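PDB 4R85: cytosine deaminase from Klebsiella pneumoniae, which catalyses the hydrolytic deamination of cytosine-type bases, probably including 5-methylcytosine, using an iron(II) centre in an amidohydrolase-fold active site. Local coordinates for residues A[60-70]-A[80-88]. Residues are numbered along the deposited sequence; the frame is centred on the assembly and turned at random.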
loop_
_atom_site.group_PDB
_atom_site.type_symbol
_atom_site.label_atom_id
_atom_site.label_comp_id
_atom_site.label_asym_id
_atom_site.label_seq_id
_atom_site.Cartn_x
_atom_site.Cartn_y
_atom_site.Cartn_z
ATOM N N ASP A 60 20.008 -11.853 -4.270
ATOM C CA ASP A 60 20.607 -12.480 -5.447
ATOM C C ASP A 60 19.749 -12.263 -6.694
ATOM O O ASP A 60 20.274 -12.135 -7.801
ATOM C CB ASP A 60 20.933 -13.968 -5.221
ATOM C CG ASP A 60 19.704 -14.820 -4.917
ATOM O OD1 ASP A 60 19.789 -16.046 -5.142
ATOM O OD2 ASP A 60 18.667 -14.285 -4.457
ATOM N N ALA A 61 18.435 -12.183 -6.500
ATOM C CA ALA A 61 17.499 -12.077 -7.620
ATOM C C ALA A 61 17.033 -10.649 -7.885
ATOM O O ALA A 61 16.339 -10.389 -8.865
ATOM C CB ALA A 61 16.293 -12.988 -7.399
ATOM N N THR A 62 17.429 -9.718 -7.027
ATOM C CA THR A 62 16.934 -8.347 -7.138
ATOM C C THR A 62 17.289 -7.688 -8.486
ATOM O O THR A 62 18.363 -7.922 -9.045
ATOM C CB THR A 62 17.425 -7.479 -5.953
ATOM O OG1 THR A 62 16.723 -6.232 -5.947
ATOM C CG2 THR A 62 18.923 -7.223 -6.070
ATOM N N LEU A 63 16.360 -6.893 -9.014
ATOM C CA LEU A 63 16.578 -6.113 -10.237
ATOM C C LEU A 63 16.753 -6.989 -11.481
ATOM O O LEU A 63 17.429 -6.588 -12.424
ATOM C CB LEU A 63 17.774 -5.159 -10.094
ATOM C CG LEU A 63 17.843 -4.346 -8.800
ATOM C CD1 LEU A 63 19.041 -3.401 -8.798
ATOM C CD2 LEU A 63 16.548 -3.570 -8.607
ATOM N N THR A 64 16.162 -8.181 -11.476
ATOM C CA THR A 64 16.262 -9.080 -12.637
ATOM C C THR A 64 14.905 -9.321 -13.295
ATOM O O THR A 64 14.782 -10.183 -14.164
ATOM C CB THR A 64 16.872 -10.463 -12.279
ATOM O OG1 THR A 64 15.996 -11.176 -11.398
ATOM C CG2 THR A 64 18.243 -10.318 -11.631
ATOM N N ALA A 65 13.892 -8.565 -12.874
ATOM C CA ALA A 65 12.557 -8.667 -13.472
ATOM C C ALA A 65 12.586 -8.563 -15.006
ATOM O O ALA A 65 13.139 -7.607 -15.564
ATOM C CB ALA A 65 11.637 -7.603 -12.893
ATOM N N GLY A 66 11.996 -9.558 -15.667
ATOM C CA GLY A 66 11.885 -9.593 -17.118
ATOM C C GLY A 66 13.061 -10.201 -17.868
ATOM O O GLY A 66 13.078 -10.212 -19.107
ATOM N N GLU A 67 14.046 -10.700 -17.125
ATOM C CA GLU A 67 15.245 -11.299 -17.713
ATOM C C GLU A 67 15.231 -12.809 -17.522
ATOM O O GLU A 67 15.317 -13.282 -16.392
ATOM C CB GLU A 67 16.500 -10.751 -17.026
ATOM C CG GLU A 67 16.657 -9.236 -17.084
ATOM C CD GLU A 67 17.837 -8.732 -16.260
ATOM O OE1 GLU A 67 18.481 -9.545 -15.557
ATOM O OE2 GLU A 67 18.119 -7.515 -16.311
ATOM N N PRO A 68 15.158 -13.579 -18.618
ATOM C CA PRO A 68 15.071 -13.164 -20.023
ATOM C C PRO A 68 13.619 -12.965 -20.465
ATOM O O PRO A 68 13.360 -12.473 -21.559
ATOM C CB PRO A 68 15.701 -14.349 -20.759
ATOM C CG PRO A 68 15.312 -15.522 -19.934
ATOM C CD PRO A 68 15.285 -15.045 -18.490
ATOM N N GLU A 69 12.669 -13.348 -19.614
ATOM C CA GLU A 69 11.273 -13.033 -19.895
ATOM C C GLU A 69 10.478 -12.799 -18.614
ATOM O O GLU A 69 10.978 -13.015 -17.509
ATOM C CB GLU A 69 10.619 -14.100 -20.780
ATOM C CG GLU A 69 10.621 -15.501 -20.205
ATOM C CD GLU A 69 10.229 -16.551 -21.242
ATOM O OE1 GLU A 69 9.024 -16.665 -21.562
ATOM O OE2 GLU A 69 11.129 -17.260 -21.739
ATOM N N TRP A 70 9.238 -12.354 -18.774
ATOM C CA TRP A 70 8.409 -11.953 -17.642
ATOM C C TRP A 70 7.605 -13.097 -17.020
ATOM O O TRP A 70 7.236 -14.059 -17.694
ATOM C CB TRP A 70 7.466 -10.822 -18.065
ATOM C CG TRP A 70 8.174 -9.528 -18.268
ATOM C CD1 TRP A 70 8.720 -9.062 -19.427
ATOM C CD2 TRP A 70 8.433 -8.532 -17.270
ATOM N NE1 TRP A 70 9.298 -7.831 -19.215
ATOM C CE2 TRP A 70 9.133 -7.485 -17.899
ATOM C CE3 TRP A 70 8.134 -8.423 -15.910
ATOM C CZ2 TRP A 70 9.544 -6.343 -17.211
ATOM C CZ3 TRP A 70 8.537 -7.286 -15.228
ATOM C CH2 TRP A 70 9.234 -6.263 -15.877
ATOM N N ILE A 80 9.759 -19.206 -10.136
ATOM C CA ILE A 80 10.876 -20.140 -10.020
ATOM C C ILE A 80 11.391 -20.561 -11.397
ATOM O O ILE A 80 12.599 -20.640 -11.629
ATOM C CB ILE A 80 10.466 -21.381 -9.205
ATOM C CG1 ILE A 80 10.139 -20.965 -7.769
ATOM C CG2 ILE A 80 11.577 -22.454 -9.254
ATOM C CD1 ILE A 80 9.393 -22.024 -6.963
ATOM N N THR A 81 10.474 -20.806 -12.320
ATOM C CA THR A 81 10.873 -21.135 -13.694
ATOM C C THR A 81 11.693 -20.012 -14.325
ATOM O O THR A 81 12.724 -20.264 -14.957
ATOM C CB THR A 81 9.654 -21.437 -14.571
ATOM O OG1 THR A 81 9.001 -22.604 -14.067
ATOM C CG2 THR A 81 10.074 -21.663 -16.035
ATOM N N ARG A 82 11.247 -18.773 -14.138
ATOM C CA ARG A 82 11.923 -17.628 -14.736
ATOM C C ARG A 82 13.291 -17.415 -14.096
ATOM O O ARG A 82 14.261 -17.069 -14.779
ATOM C CB ARG A 82 11.085 -16.355 -14.588
ATOM C CG ARG A 82 9.756 -16.395 -15.313
ATOM C CD ARG A 82 9.907 -16.353 -16.841
ATOM N NE ARG A 82 8.637 -16.713 -17.464
ATOM C CZ ARG A 82 8.435 -17.808 -18.189
ATOM N NH1 ARG A 82 7.233 -18.052 -18.684
ATOM N NH2 ARG A 82 9.435 -18.649 -18.434
ATOM N N TRP A 83 13.356 -17.619 -12.782
ATOM C CA TRP A 83 14.602 -17.478 -12.049
ATOM C C TRP A 83 15.601 -18.519 -12.522
ATOM O O TRP A 83 16.792 -18.232 -12.672
ATOM C CB TRP A 83 14.361 -17.618 -10.539
ATOM C CG TRP A 83 15.624 -17.632 -9.731
ATOM C CD1 TRP A 83 16.036 -18.611 -8.869
ATOM C CD2 TRP A 83 16.648 -16.619 -9.709
ATOM N NE1 TRP A 83 17.246 -18.267 -8.315
ATOM C CE2 TRP A 83 17.643 -17.052 -8.809
ATOM C CE3 TRP A 83 16.822 -15.397 -10.372
ATOM C CZ2 TRP A 83 18.795 -16.302 -8.546
ATOM C CZ3 TRP A 83 17.970 -14.646 -10.106
ATOM C CH2 TRP A 83 18.939 -15.106 -9.203
ATOM N N SER A 84 15.115 -19.733 -12.747
ATOM C CA SER A 84 15.960 -20.794 -13.296
ATOM C C SER A 84 16.589 -20.391 -14.642
ATOM O O SER A 84 17.758 -20.660 -14.893
ATOM C CB SER A 84 15.157 -22.090 -13.426
ATOM O OG SER A 84 15.985 -23.144 -13.878
ATOM N N GLN A 85 15.816 -19.737 -15.502
ATOM C CA GLN A 85 16.353 -19.204 -16.756
ATOM C C GLN A 85 17.424 -18.144 -16.521
ATOM O O GLN A 85 18.438 -18.098 -17.231
ATOM C CB GLN A 85 15.238 -18.568 -17.579
ATOM C CG GLN A 85 14.197 -19.527 -18.083
ATOM C CD GLN A 85 13.119 -18.803 -18.856
ATOM O OE1 GLN A 85 12.319 -18.076 -18.274
ATOM N NE2 GLN A 85 13.108 -18.975 -20.178
ATOM N N ARG A 86 17.170 -17.273 -15.547
ATOM C CA ARG A 86 18.065 -16.161 -15.248
ATOM C C ARG A 86 19.377 -16.665 -14.658
ATOM O O ARG A 86 20.433 -16.061 -14.868
ATOM C CB ARG A 86 17.388 -15.175 -14.285
ATOM C CG ARG A 86 18.228 -13.932 -13.950
ATOM C CD ARG A 86 18.741 -13.239 -15.220
ATOM N NE ARG A 86 19.363 -11.952 -14.917
ATOM C CZ ARG A 86 20.636 -11.799 -14.556
ATOM N NH1 ARG A 86 21.111 -10.590 -14.294
ATOM N NH2 ARG A 86 21.433 -12.856 -14.446
ATOM N N LYS A 87 19.307 -17.776 -13.923
ATOM C CA LYS A 87 20.493 -18.333 -13.271
ATOM C C LYS A 87 21.595 -18.715 -14.243
ATOM O O LYS A 87 22.765 -18.756 -13.865
ATOM C CB LYS A 87 20.130 -19.539 -12.400
ATOM C CG LYS A 87 19.654 -19.151 -11.025
ATOM C CD LYS A 87 18.653 -20.164 -10.503
ATOM C CE LYS A 87 19.316 -21.395 -9.950
ATOM N NZ LYS A 87 18.301 -22.285 -9.303
ATOM N N ALA A 88 21.221 -18.989 -15.489
ATOM C CA ALA A 88 22.189 -19.382 -16.507
ATOM C C ALA A 88 23.141 -18.244 -16.873
ATOM O O ALA A 88 24.202 -18.487 -17.442
ATOM C CB ALA A 88 21.472 -19.894 -17.745
#
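At Ala61, Glu67 and Glu69 the irregular segment 60-70 comes nearest the helix in 80-88, with CA atoms 7.6 Å apart for Ala61 and Trp83 and 6.1 Å for Glu67 and Arg86. Two type II turns, Ala61 to Thr64 and Thr64 to Glu67, shape the loop, and a cis peptide precedes Pro68. At one end the methyl of Ala61 sits over a face of the Trp83 indole in a CH-pi contact, CB lying 3.8 Å from the centroid of the six-membered ring; Lys87 CG lies against the opposite face. Trp83 CB points away, but CG anti to the backbone N (chi1 174°) helps bring the ring back. Its NE1 is bonded to Asp119, whose backbone N holds Asp60 OD1.

Further along, the bent Arg86 chain runs beside Glu67, and Glu67 OE1 lies at the guanidinium edge, 2.6 Å from Arg86 NE, in a salt bridge supplemented by a weak bond from NH1. Asp94 gives this guanidinium a second acidic partner. Pro68 CD rests 3.6 Å from Gln85 CB. The Glu69 carboxylate stacks nearly parallel over the Arg82 guanidinium, planes 12° apart, OE1 above its centre in a long, purely electrostatic salt bridge, since no N-H points at the oxygen. Gln85 NE2 donates a nearly straight bond (171°) to Glu69 OE2 from above the carboxylate plane, while Gln85 OE1 accepts Arg82 NH2 at 2.9 Å. Arg82 NE binds Trp70 O, 3.0 Å away, fixing the guanidinium from two directions.

The loop follows strand 47-57, which carries the metal ligand His56, with His58 just beyond its end, and leads to helix 76-87. This is a beta-to-alpha connection of the amidohydrolase TIM barrel, folded back on its own helix beside the pocket, with the Ala61 side chain about 7 Å from bound 5-methylcytosine.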